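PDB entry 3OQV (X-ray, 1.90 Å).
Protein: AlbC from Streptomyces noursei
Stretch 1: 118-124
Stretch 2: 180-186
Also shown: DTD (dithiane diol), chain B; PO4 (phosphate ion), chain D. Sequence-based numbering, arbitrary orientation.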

# COMPACT_ATOMS: atom_id res chain seq x y z
N SER A 118 -7.13 8.30 0.03
CA SER A 118 -6.87 7.40 1.15
C SER A 118 -7.43 6.01 0.86
O SER A 118 -8.38 5.87 0.09
CB SER A 118 -7.53 7.94 2.42
OG SER A 118 -8.94 7.98 2.26
N LEU A 119 -6.89 4.98 1.51
CA LEU A 119 -7.48 3.64 1.41
C LEU A 119 -8.92 3.64 1.94
O LEU A 119 -9.81 3.04 1.34
CB LEU A 119 -6.63 2.59 2.13
CG LEU A 119 -7.06 1.11 2.00
CD1 LEU A 119 -7.30 0.70 0.53
CD2 LEU A 119 -6.02 0.20 2.62
N SER A 120 -9.16 4.38 3.02
CA SER A 120 -10.49 4.41 3.59
C SER A 120 -11.54 4.97 2.62
O SER A 120 -12.63 4.42 2.53
CB SER A 120 -10.51 5.14 4.95
OG SER A 120 -10.35 6.53 4.77
N GLU A 121 -11.17 5.95 1.81
CA GLU A 121 -12.08 6.46 0.79
C GLU A 121 -12.30 5.42 -0.30
O GLU A 121 -13.41 5.23 -0.79
CB GLU A 121 -11.50 7.73 0.15
CG GLU A 121 -12.46 8.43 -0.79
CD GLU A 121 -11.82 9.61 -1.48
OE1 GLU A 121 -10.81 10.12 -0.95
OE2 GLU A 121 -12.30 10.00 -2.57
N LEU A 122 -11.22 4.78 -0.72
CA LEU A 122 -11.26 3.79 -1.78
C LEU A 122 -12.15 2.62 -1.36
O LEU A 122 -12.86 2.02 -2.19
CB LEU A 122 -9.83 3.32 -2.03
CG LEU A 122 -9.61 2.36 -3.18
CD1 LEU A 122 -10.13 2.95 -4.48
CD2 LEU A 122 -8.11 2.07 -3.31
N GLN A 123 -12.19 2.36 -0.06
CA GLN A 123 -12.91 1.20 0.46
C GLN A 123 -14.41 1.39 0.32
O GLN A 123 -15.18 0.43 0.41
CB GLN A 123 -12.58 0.98 1.93
CG GLN A 123 -11.22 0.35 2.18
CD GLN A 123 -11.10 -0.13 3.60
OE1 GLN A 123 -11.39 0.63 4.53
NE2 GLN A 123 -10.78 -1.41 3.78
N GLU A 124 -14.84 2.63 0.10
CA GLU A 124 -16.25 2.94 -0.10
C GLU A 124 -16.75 2.56 -1.49
O GLU A 124 -17.95 2.42 -1.70
CB GLU A 124 -16.52 4.42 0.17
CG GLU A 124 -16.47 4.76 1.66
CD GLU A 124 -17.55 4.03 2.45
OE1 GLU A 124 -18.74 4.39 2.32
OE2 GLU A 124 -17.21 3.09 3.20
S1 DTD B . -0.45 -2.15 -1.75
C1 DTD B . 1.18 -2.58 -1.24
C2 DTD B . 1.99 -1.29 -1.12
O2 DTD B . 3.39 -1.58 -1.21
C3 DTD B . 1.63 -0.59 0.19
O3 DTD B . 2.75 0.15 0.70
C4 DTD B . 0.45 0.36 -0.01
S4 DTD B . -0.92 -0.50 -0.72
P PO4 D . -12.34 -2.98 6.87
O1 PO4 D . -10.96 -2.68 6.32
O2 PO4 D . -12.33 -4.37 7.46
O3 PO4 D . -12.72 -1.96 7.93
O4 PO4 D . -13.36 -2.90 5.76
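Stretch 2 180-186: LAEAPLF

Packing of residues 180-186 of AlbC against residues 118-124, two segments of one chain that meet across at least 58 positions of sequence. Residues 180-186 lie within a longer helix that begins before Leu 180 and runs on past Phe 186. It is kinked at Pro 184, whose ring nitrogen carries no hydrogen to give to the turn before; Leu 185 N instead bonds to Glu 182 O at 2.9 Å, and Phe 186 N returns to the four-residue spacing with Glu 182 O at 3.3 Å. Stretch 1 turns into a helix at Leu 119. Ser 118 caps it, its side chain in the p rotamer so that OG accepts from Glu 121 N at 3.0 Å; the first full turn is closed by Leu 122 N to Ser 118 O at 3.1 Å, and the next by Gln 123 N to Leu 119 O at 2.8 Å.

The backbones stay well apart: the CA atoms of Leu 119 and Glu 182 are 7.9 Å from each other, those of Gln 123 and Ala 181 8.1 Å. In this register the higher number of stretch 1 faces the lower number of stretch 2. The space between is bridged by side chains, which together with the backbone bury 223 Å², counting both sides, without a hydrogen bond from one stretch to the other.

Leu 119 is the centre of the contact and has the largest covered area, 64 Å². Its CA-to-CB bond points toward stretch 2, and with chi1 t and chi2 p both its methyls lie over the carbonyl O of Ala 181, CD2 of Leu 119 at 3.9 Å and CD1 of Leu 119 at 4.0 Å. CD2 of Leu 119 also lies 4.1 Å from CB of Ala 181 and 4.2 Å from CG of Glu 182. CD1 of Leu 119 meets CD1 of Leu 185 at 4.0 Å.

Ala 181, with 46 Å² covered, directs its CB toward stretch 1, where the short side chain has Leu 119 and Gln 123 as neighbours. NE2 of Gln 123 is 3.6 Å from CB of Ala 181, a van der Waals contact. The CA-to-CB bond of Gln 123 points sideways, but the end of its side chain comes nearer, and NE2 donates a nearly straight hydrogen bond to O1 of the phosphate ion at 2.8 Å. The same phosphate O1 is 3.7 Å from CB of Ala 181, so the ion sits beside this part of the contact.

Leu 185, one turn further along, contributes 42 Å². Its CA-to-CB bond points toward stretch 1 and its methyls touch two leucines: besides the contact with Leu 119, CD2 of Leu 185 packs at 3.8 Å against CD2 of Leu 122, itself directed toward stretch 2. Glu 182 has its CA-to-CB bond pointing away from stretch 1, and the carboxylate atom OE2 of Glu 182 approaches C4 of the dithiane diol at 3.6 Å.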

# COMPACT_ATOMS: atom_id res chain seq x y z
N LEU A 180 -5.42 -7.50 4.84
CA LEU A 180 -6.64 -7.82 4.09
C LEU A 180 -7.32 -6.60 3.47
O LEU A 180 -7.97 -6.73 2.45
CB LEU A 180 -7.64 -8.60 4.95
CG LEU A 180 -7.17 -10.00 5.35
CD1 LEU A 180 -8.25 -10.76 6.10
CD2 LEU A 180 -6.68 -10.79 4.14
N ALA A 181 -7.24 -5.44 4.14
CA ALA A 181 -7.70 -4.18 3.55
C ALA A 181 -6.91 -3.80 2.29
O ALA A 181 -7.46 -3.18 1.38
CB ALA A 181 -7.66 -3.04 4.59
N GLU A 182 -5.62 -4.12 2.27
CA GLU A 182 -4.72 -3.77 1.16
C GLU A 182 -4.83 -4.76 -0.00
O GLU A 182 -4.45 -4.45 -1.14
CB GLU A 182 -3.27 -3.76 1.65
CG GLU A 182 -2.94 -2.59 2.58
CD GLU A 182 -1.44 -2.46 2.83
OE1 GLU A 182 -0.77 -3.50 2.97
OE2 GLU A 182 -0.92 -1.33 2.83
N ALA A 183 -5.33 -5.95 0.30
CA ALA A 183 -5.24 -7.08 -0.62
C ALA A 183 -5.92 -6.87 -1.98
O ALA A 183 -5.39 -7.31 -3.00
CB ALA A 183 -5.76 -8.36 0.05
N PRO A 184 -7.11 -6.24 -2.00
CA PRO A 184 -7.72 -5.90 -3.29
C PRO A 184 -6.76 -5.17 -4.22
O PRO A 184 -6.76 -5.40 -5.44
CB PRO A 184 -8.89 -5.00 -2.89
CG PRO A 184 -9.33 -5.59 -1.55
CD PRO A 184 -8.02 -5.94 -0.87
N LEU A 185 -5.92 -4.31 -3.64
CA LEU A 185 -4.97 -3.53 -4.44
C LEU A 185 -3.79 -4.37 -4.93
O LEU A 185 -3.37 -4.23 -6.08
CB LEU A 185 -4.48 -2.31 -3.65
CG LEU A 185 -5.48 -1.14 -3.60
CD1 LEU A 185 -6.69 -1.53 -2.76
CD2 LEU A 185 -4.84 0.11 -3.03
N PHE A 186 -3.31 -5.29 -4.11
CA PHE A 186 -2.20 -6.12 -4.55
C PHE A 186 -2.58 -7.38 -5.32
O PHE A 186 -1.77 -7.91 -6.08
CB PHE A 186 -1.11 -6.33 -3.46
CG PHE A 186 -1.57 -7.11 -2.24
CD1 PHE A 186 -1.70 -8.49 -2.29
CD2 PHE A 186 -1.63 -6.48 -1.00
CE1 PHE A 186 -2.04 -9.21 -1.16
CE2 PHE A 186 -1.95 -7.21 0.15
CZ PHE A 186 -2.11 -8.58 0.08